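Local coordinates for protein endo-beta-1,4-glucanase (Bacillus licheniformis, PDB 2JEN) that hydrolyses the beta-1,4-glucan backbone of xyloglucan, a plant cell wall polysaccharide, as a family 12 glycoside hydrolase, at residues A29-K42 / W61-M73. The protein carries 1 engineered substitution. Numbering follows the deposited sequence.
Sequences AASSSNPSDKLYFK and WWQTIYHNSDSDM. With XYS (alpha-D-xylopyranose), chain B; GOL (glycerol), chain F; SO4 (sulfate ion), chain G.
A30 and S32 pair with H67 and I65 through four backbone hydrogen bonds, among them H67 N to A30 O at 2.9 Å, pairing strand 30-32 antiparallel with 62-67 as the outermost strand of that sheet within this chain, while 38-41 runs over that strand at 17° with the axes 7.9 Å apart. Between these two layers CD1 of I65 lies 3.8 Å from CG of L39. H67, with CG anti to its backbone N (chi1 180°), extends its ring to F41, the planes 35° apart. Its NE2 donates 2.8 Å to D70 OD1, nearly in the imidazole plane and onto the anti lone pair, and ND1 shares a hydrogen bond with O1 of a glycerol, probably from the crystallisation liquor. D70 OD2 takes a salt bridge from K42 NZ at 2.9 Å, so both carboxylate oxygens are gripped. An alanine in place of H67 would probably leave D70 OD1 without its imidazole donor and open a gap beside F41. The M73 sulfur sits over a face of the F41 ring, 4.0 Å from the centroid, a Met-aromatic contact. The two segments thus join the facing sheets of the family's beta-sandwich: 62-67 continues its sheet through 72-79, whereas 38-41 pairs with 46-49 in the other.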
loop_
_atom_site.group_PDB
_atom_site.type_symbol
_atom_site.label_atom_id
_atom_site.label_comp_id
_atom_site.label_asym_id
_atom_site.label_seq_id
_atom_site.Cartn_x
_atom_site.Cartn_y
_atom_site.Cartn_z
ATOM N N ALA A 29 0.487 10.814 -17.835
ATOM C CA ALA A 29 0.558 9.379 -17.438
ATOM C C ALA A 29 -0.391 9.151 -16.290
ATOM O O ALA A 29 -0.659 10.048 -15.506
ATOM C CB ALA A 29 1.986 9.025 -17.033
ATOM N N ALA A 30 -0.868 7.924 -16.182
ATOM C CA ALA A 30 -1.752 7.500 -15.113
ATOM C C ALA A 30 -1.676 6.000 -14.882
ATOM O O ALA A 30 -1.273 5.253 -15.780
ATOM C CB ALA A 30 -3.182 7.938 -15.355
ATOM N N SER A 31 -2.040 5.567 -13.671
ATOM C CA SER A 31 -2.002 4.167 -13.258
ATOM C C SER A 31 -3.038 3.841 -12.161
ATOM O O SER A 31 -3.062 4.454 -11.079
ATOM C CB SER A 31 -0.597 3.766 -12.831
ATOM O OG SER A 31 -0.184 4.440 -11.668
ATOM N N SER A 32 -3.919 2.891 -12.448
ATOM C CA SER A 32 -5.087 2.687 -11.619
ATOM C C SER A 32 -5.177 1.232 -11.183
ATOM O O SER A 32 -4.662 0.354 -11.886
ATOM C CB SER A 32 -6.337 3.166 -12.362
ATOM O OG SER A 32 -7.415 3.452 -11.487
ATOM N N SER A 33 -5.844 0.966 -10.050
ATOM C CA SER A 33 -5.721 -0.338 -9.429
ATOM C C SER A 33 -7.002 -0.971 -8.920
ATOM O O SER A 33 -6.959 -2.088 -8.405
ATOM C CB SER A 33 -4.715 -0.279 -8.298
ATOM O OG SER A 33 -3.457 0.184 -8.772
ATOM N N ASN A 34 -8.147 -0.325 -9.069
ATOM C CA ASN A 34 -9.395 -0.917 -8.609
ATOM C C ASN A 34 -10.052 -1.757 -9.699
ATOM O O ASN A 34 -9.824 -1.556 -10.893
ATOM C CB ASN A 34 -10.388 0.137 -8.080
ATOM C CG ASN A 34 -9.939 0.826 -6.811
ATOM O OD1 ASN A 34 -9.612 1.981 -6.861
ATOM N ND2 ASN A 34 -9.871 0.144 -5.715
ATOM N N PRO A 35 -10.921 -2.702 -9.272
ATOM C CA PRO A 35 -11.583 -3.552 -10.244
ATOM C C PRO A 35 -12.348 -2.732 -11.273
ATOM O O PRO A 35 -13.072 -1.803 -10.925
ATOM C CB PRO A 35 -12.544 -4.381 -9.391
ATOM C CG PRO A 35 -11.860 -4.451 -8.030
ATOM C CD PRO A 35 -11.259 -3.063 -7.890
ATOM N N SER A 36 -12.221 -3.115 -12.539
ATOM C CA SER A 36 -12.961 -2.529 -13.665
ATOM C C SER A 36 -12.594 -1.092 -13.960
ATOM O O SER A 36 -13.251 -0.447 -14.772
ATOM C CB SER A 36 -14.463 -2.680 -13.472
ATOM O OG SER A 36 -14.815 -4.041 -13.403
ATOM N N ASP A 37 -11.500 -0.585 -13.383
ATOM C CA ASP A 37 -11.001 0.732 -13.800
ATOM C C ASP A 37 -10.672 0.761 -15.288
ATOM O O ASP A 37 -10.299 -0.252 -15.877
ATOM C CB ASP A 37 -9.798 1.160 -12.975
ATOM C CG ASP A 37 -10.133 1.514 -11.519
ATOM O OD1 ASP A 37 -11.322 1.565 -11.146
ATOM O OD2 ASP A 37 -9.169 1.796 -10.753
ATOM N N LYS A 38 -10.784 1.961 -15.877
ATOM C CA LYS A 38 -10.553 2.154 -17.298
ATOM C C LYS A 38 -9.668 3.358 -17.529
ATOM O O LYS A 38 -9.931 4.439 -16.988
ATOM C CB LYS A 38 -11.868 2.350 -18.042
ATOM C CG LYS A 38 -12.809 1.146 -17.951
ATOM C CD LYS A 38 -14.165 1.349 -18.617
ATOM C CE LYS A 38 -14.989 0.073 -18.536
ATOM N NZ LYS A 38 -16.326 0.229 -19.126
ATOM N N LEU A 39 -8.631 3.168 -18.334
ATOM C CA LEU A 39 -7.799 4.241 -18.818
ATOM C C LEU A 39 -7.974 4.378 -20.321
ATOM O O LEU A 39 -7.439 3.592 -21.121
ATOM C CB LEU A 39 -6.309 4.052 -18.485
ATOM C CG LEU A 39 -5.960 4.060 -16.995
ATOM C CD1 LEU A 39 -4.509 3.686 -16.748
ATOM C CD2 LEU A 39 -6.259 5.433 -16.362
ATOM N N TYR A 40 -8.718 5.400 -20.735
ATOM C CA TYR A 40 -8.992 5.616 -22.151
ATOM C C TYR A 40 -7.784 6.236 -22.826
ATOM O O TYR A 40 -7.015 7.003 -22.223
ATOM C CB TYR A 40 -10.189 6.549 -22.322
ATOM C CG TYR A 40 -11.501 5.948 -21.869
ATOM C CD1 TYR A 40 -11.916 6.072 -20.563
ATOM C CD2 TYR A 40 -12.294 5.204 -22.740
ATOM C CE1 TYR A 40 -13.093 5.523 -20.113
ATOM C CE2 TYR A 40 -13.490 4.630 -22.294
ATOM C CZ TYR A 40 -13.878 4.791 -20.981
ATOM O OH TYR A 40 -15.057 4.235 -20.532
ATOM N N PHE A 41 -7.631 5.972 -24.121
ATOM C CA PHE A 41 -6.586 6.615 -24.911
ATOM C C PHE A 41 -6.981 6.617 -26.366
ATOM O O PHE A 41 -7.985 6.011 -26.747
ATOM C CB PHE A 41 -5.203 6.016 -24.654
ATOM C CG PHE A 41 -5.028 4.577 -25.076
ATOM C CD1 PHE A 41 -5.505 3.526 -24.315
ATOM C CD2 PHE A 41 -4.334 4.266 -26.224
ATOM C CE1 PHE A 41 -5.290 2.236 -24.705
ATOM C CE2 PHE A 41 -4.109 2.948 -26.603
ATOM C CZ PHE A 41 -4.603 1.953 -25.870
ATOM N N LYS A 42 -6.256 7.409 -27.162
ATOM C CA LYS A 42 -6.556 7.567 -28.594
ATOM C C LYS A 42 -7.965 8.097 -28.816
ATOM O O LYS A 42 -8.781 7.486 -29.519
ATOM C CB LYS A 42 -6.330 6.256 -29.361
ATOM C CG LYS A 42 -6.177 6.410 -30.879
ATOM C CD LYS A 42 -4.734 6.908 -31.206
ATOM C CE LYS A 42 -3.688 5.745 -31.134
ATOM N NZ LYS A 42 -2.235 6.157 -30.929
ATOM N N TRP A 61 -4.359 -10.696 -3.870
ATOM C CA TRP A 61 -4.012 -10.259 -5.202
ATOM C C TRP A 61 -4.021 -8.756 -5.368
ATOM O O TRP A 61 -4.611 -8.013 -4.572
ATOM C CB TRP A 61 -4.988 -10.881 -6.210
ATOM C CG TRP A 61 -6.414 -10.519 -6.044
ATOM C CD1 TRP A 61 -7.403 -11.251 -5.408
ATOM C CD2 TRP A 61 -7.077 -9.386 -6.633
ATOM N NE1 TRP A 61 -8.617 -10.624 -5.563
ATOM C CE2 TRP A 61 -8.449 -9.482 -6.307
ATOM C CE3 TRP A 61 -6.655 -8.351 -7.457
ATOM C CZ2 TRP A 61 -9.369 -8.566 -6.792
ATOM C CZ3 TRP A 61 -7.581 -7.453 -7.924
ATOM C CH2 TRP A 61 -8.924 -7.580 -7.582
ATOM N N TRP A 62 -3.340 -8.316 -6.421
ATOM C CA TRP A 62 -3.425 -6.935 -6.846
ATOM C C TRP A 62 -3.211 -6.878 -8.368
ATOM O O TRP A 62 -2.624 -7.788 -8.952
ATOM C CB TRP A 62 -2.484 -6.023 -6.075
ATOM C CG TRP A 62 -1.126 -6.429 -5.949
ATOM C CD1 TRP A 62 -0.546 -7.060 -4.853
ATOM C CD2 TRP A 62 -0.126 -6.270 -6.882
ATOM N NE1 TRP A 62 0.750 -7.251 -5.062
ATOM C CE2 TRP A 62 1.068 -6.796 -6.300
ATOM C CE3 TRP A 62 -0.074 -5.743 -8.144
ATOM C CZ2 TRP A 62 2.271 -6.802 -6.946
ATOM C CZ3 TRP A 62 1.154 -5.728 -8.787
ATOM C CH2 TRP A 62 2.290 -6.270 -8.199
ATOM N N GLN A 63 -3.699 -5.811 -8.992
ATOM C CA GLN A 63 -3.560 -5.615 -10.426
ATOM C C GLN A 63 -3.702 -4.156 -10.739
ATOM O O GLN A 63 -4.682 -3.533 -10.327
ATOM C CB GLN A 63 -4.593 -6.444 -11.193
ATOM C CG GLN A 63 -4.369 -6.495 -12.695
ATOM C CD GLN A 63 -5.320 -7.464 -13.358
ATOM O OE1 GLN A 63 -5.058 -8.670 -13.377
ATOM N NE2 GLN A 63 -6.464 -6.973 -13.812
ATOM N N THR A 64 -2.709 -3.624 -11.445
ATOM C CA THR A 64 -2.608 -2.193 -11.768
ATOM C C THR A 64 -2.450 -2.039 -13.283
ATOM O O THR A 64 -1.567 -2.682 -13.863
ATOM C CB THR A 64 -1.360 -1.624 -11.058
ATOM O OG1 THR A 64 -1.624 -1.624 -9.634
ATOM C CG2 THR A 64 -0.934 -0.195 -11.549
ATOM N N ILE A 65 -3.247 -1.188 -13.880
ATOM C CA ILE A 65 -3.125 -0.814 -15.273
ATOM C C ILE A 65 -2.418 0.534 -15.377
ATOM O O ILE A 65 -2.591 1.374 -14.514
ATOM C CB ILE A 65 -4.489 -0.795 -16.001
ATOM C CG1 ILE A 65 -5.520 0.127 -15.339
ATOM C CG2 ILE A 65 -5.003 -2.237 -16.155
ATOM C CD1 ILE A 65 -6.774 0.426 -16.187
ATOM N N TYR A 66 -1.600 0.745 -16.418
ATOM C CA TYR A 66 -0.927 2.033 -16.588
ATOM C C TYR A 66 -0.805 2.438 -18.034
ATOM O O TYR A 66 -0.739 1.619 -18.946
ATOM C CB TYR A 66 0.462 2.011 -15.939
ATOM C CG TYR A 66 1.525 1.206 -16.683
ATOM C CD1 TYR A 66 1.721 -0.144 -16.455
ATOM C CD2 TYR A 66 2.336 1.824 -17.596
ATOM C CE1 TYR A 66 2.701 -0.837 -17.121
ATOM C CE2 TYR A 66 3.325 1.143 -18.280
ATOM C CZ TYR A 66 3.485 -0.200 -18.043
ATOM O OH TYR A 66 4.538 -0.874 -18.666
ATOM N N HIS A 67 -0.763 3.759 -18.214
ATOM C CA HIS A 67 -0.546 4.371 -19.521
ATOM C C HIS A 67 0.403 5.515 -19.352
ATOM O O HIS A 67 0.050 6.493 -18.693
ATOM C CB HIS A 67 -1.887 4.873 -20.085
ATOM C CG HIS A 67 -1.803 5.536 -21.427
ATOM N ND1 HIS A 67 -1.560 6.886 -21.562
ATOM C CD2 HIS A 67 -1.943 5.046 -22.680
ATOM C CE1 HIS A 67 -1.533 7.189 -22.850
ATOM N NE2 HIS A 67 -1.777 6.093 -23.555
ATOM N N ASN A 68 1.601 5.402 -19.917
ATOM C CA ASN A 68 2.545 6.526 -19.975
ATOM C C ASN A 68 2.396 7.289 -21.297
ATOM O O ASN A 68 2.403 8.507 -21.314
ATOM C CB ASN A 68 3.979 6.047 -19.788
ATOM C CG ASN A 68 4.210 5.350 -18.475
ATOM O OD1 ASN A 68 3.577 5.695 -17.455
ATOM N ND2 ASN A 68 5.103 4.363 -18.479
ATOM N N SER A 69 2.291 6.548 -22.382
ATOM C CA SER A 69 1.969 7.077 -23.701
ATOM C C SER A 69 1.276 5.967 -24.492
ATOM O O SER A 69 1.254 4.802 -24.065
ATOM C CB SER A 69 3.231 7.483 -24.445
ATOM O OG SER A 69 3.923 6.350 -24.899
ATOM N N ASP A 70 0.877 6.284 -25.722
ATOM C CA ASP A 70 0.269 5.279 -26.557
ATOM C C ASP A 70 1.252 4.206 -27.052
ATOM O O ASP A 70 0.829 3.209 -27.678
ATOM C CB ASP A 70 -0.426 5.916 -27.749
ATOM C CG ASP A 70 -1.573 6.831 -27.388
ATOM O OD1 ASP A 70 -2.029 6.898 -26.232
ATOM O OD2 ASP A 70 -2.035 7.527 -28.337
ATOM N N SER A 71 2.540 4.420 -26.819
ATOM C CA SER A 71 3.565 3.413 -27.101
ATOM C C SER A 71 4.306 2.934 -25.847
ATOM O O SER A 71 5.369 2.367 -25.954
ATOM C CB SER A 71 4.572 3.941 -28.129
ATOM O OG SER A 71 5.323 5.011 -27.594
ATOM N N ASP A 72 3.708 3.142 -24.676
ATOM C CA ASP A 72 4.334 2.741 -23.418
ATOM C C ASP A 72 3.231 2.617 -22.382
ATOM O O ASP A 72 2.913 3.549 -21.645
ATOM C CB ASP A 72 5.392 3.780 -23.004
ATOM C CG ASP A 72 6.200 3.348 -21.798
ATOM O OD1 ASP A 72 6.427 2.112 -21.623
ATOM O OD2 ASP A 72 6.679 4.254 -21.042
ATOM N N MET A 73 2.690 1.425 -22.281
ATOM C CA MET A 73 1.513 1.156 -21.458
ATOM C C MET A 73 1.512 -0.302 -21.090
ATOM O O MET A 73 2.262 -1.091 -21.714
ATOM C CB MET A 73 0.237 1.554 -22.188
ATOM C CG MET A 73 -0.012 0.785 -23.445
ATOM S SD MET A 73 -1.473 1.358 -24.344
ATOM C CE MET A 73 -1.133 0.762 -26.010
HETATM C C1 XYS B . -17.009 -8.264 -14.852
HETATM C C2 XYS B . -16.884 -8.087 -13.344
HETATM C C3 XYS B . -15.780 -7.085 -12.985
HETATM C C4 XYS B . -14.540 -7.407 -13.827
HETATM C C5 XYS B . -14.808 -7.543 -15.333
HETATM O O2 XYS B . -18.136 -7.603 -12.831
HETATM O O3 XYS B . -15.417 -7.056 -11.588
HETATM O O4 XYS B . -13.521 -6.481 -13.555
HETATM O O5 XYS B . -15.807 -8.483 -15.517
HETATM C C1 GOL F . -4.185 7.644 -19.525
HETATM O O1 GOL F . -3.024 8.423 -19.694
HETATM C C2 GOL F . -5.457 8.446 -19.674
HETATM O O2 GOL F . -6.584 7.601 -19.647
HETATM C C3 GOL F . -5.599 9.403 -18.484
HETATM O O3 GOL F . -6.674 10.308 -18.681
HETATM S S SO4 G . -17.895 2.251 -16.230
HETATM O O1 SO4 G . -17.111 1.956 -15.049
HETATM O O2 SO4 G . -19.098 1.435 -16.378
HETATM O O3 SO4 G . -18.377 3.583 -15.803
HETATM O O4 SO4 G . -17.216 2.548 -17.486
HETATM O O HOH W 1 2.579 11.092 -19.697
HETATM O O HOH W 2 -0.188 9.355 -20.635
HETATM O O HOH W 3 -5.217 -4.058 -7.344
HETATM O O HOH W 4 -3.961 8.866 -25.986
#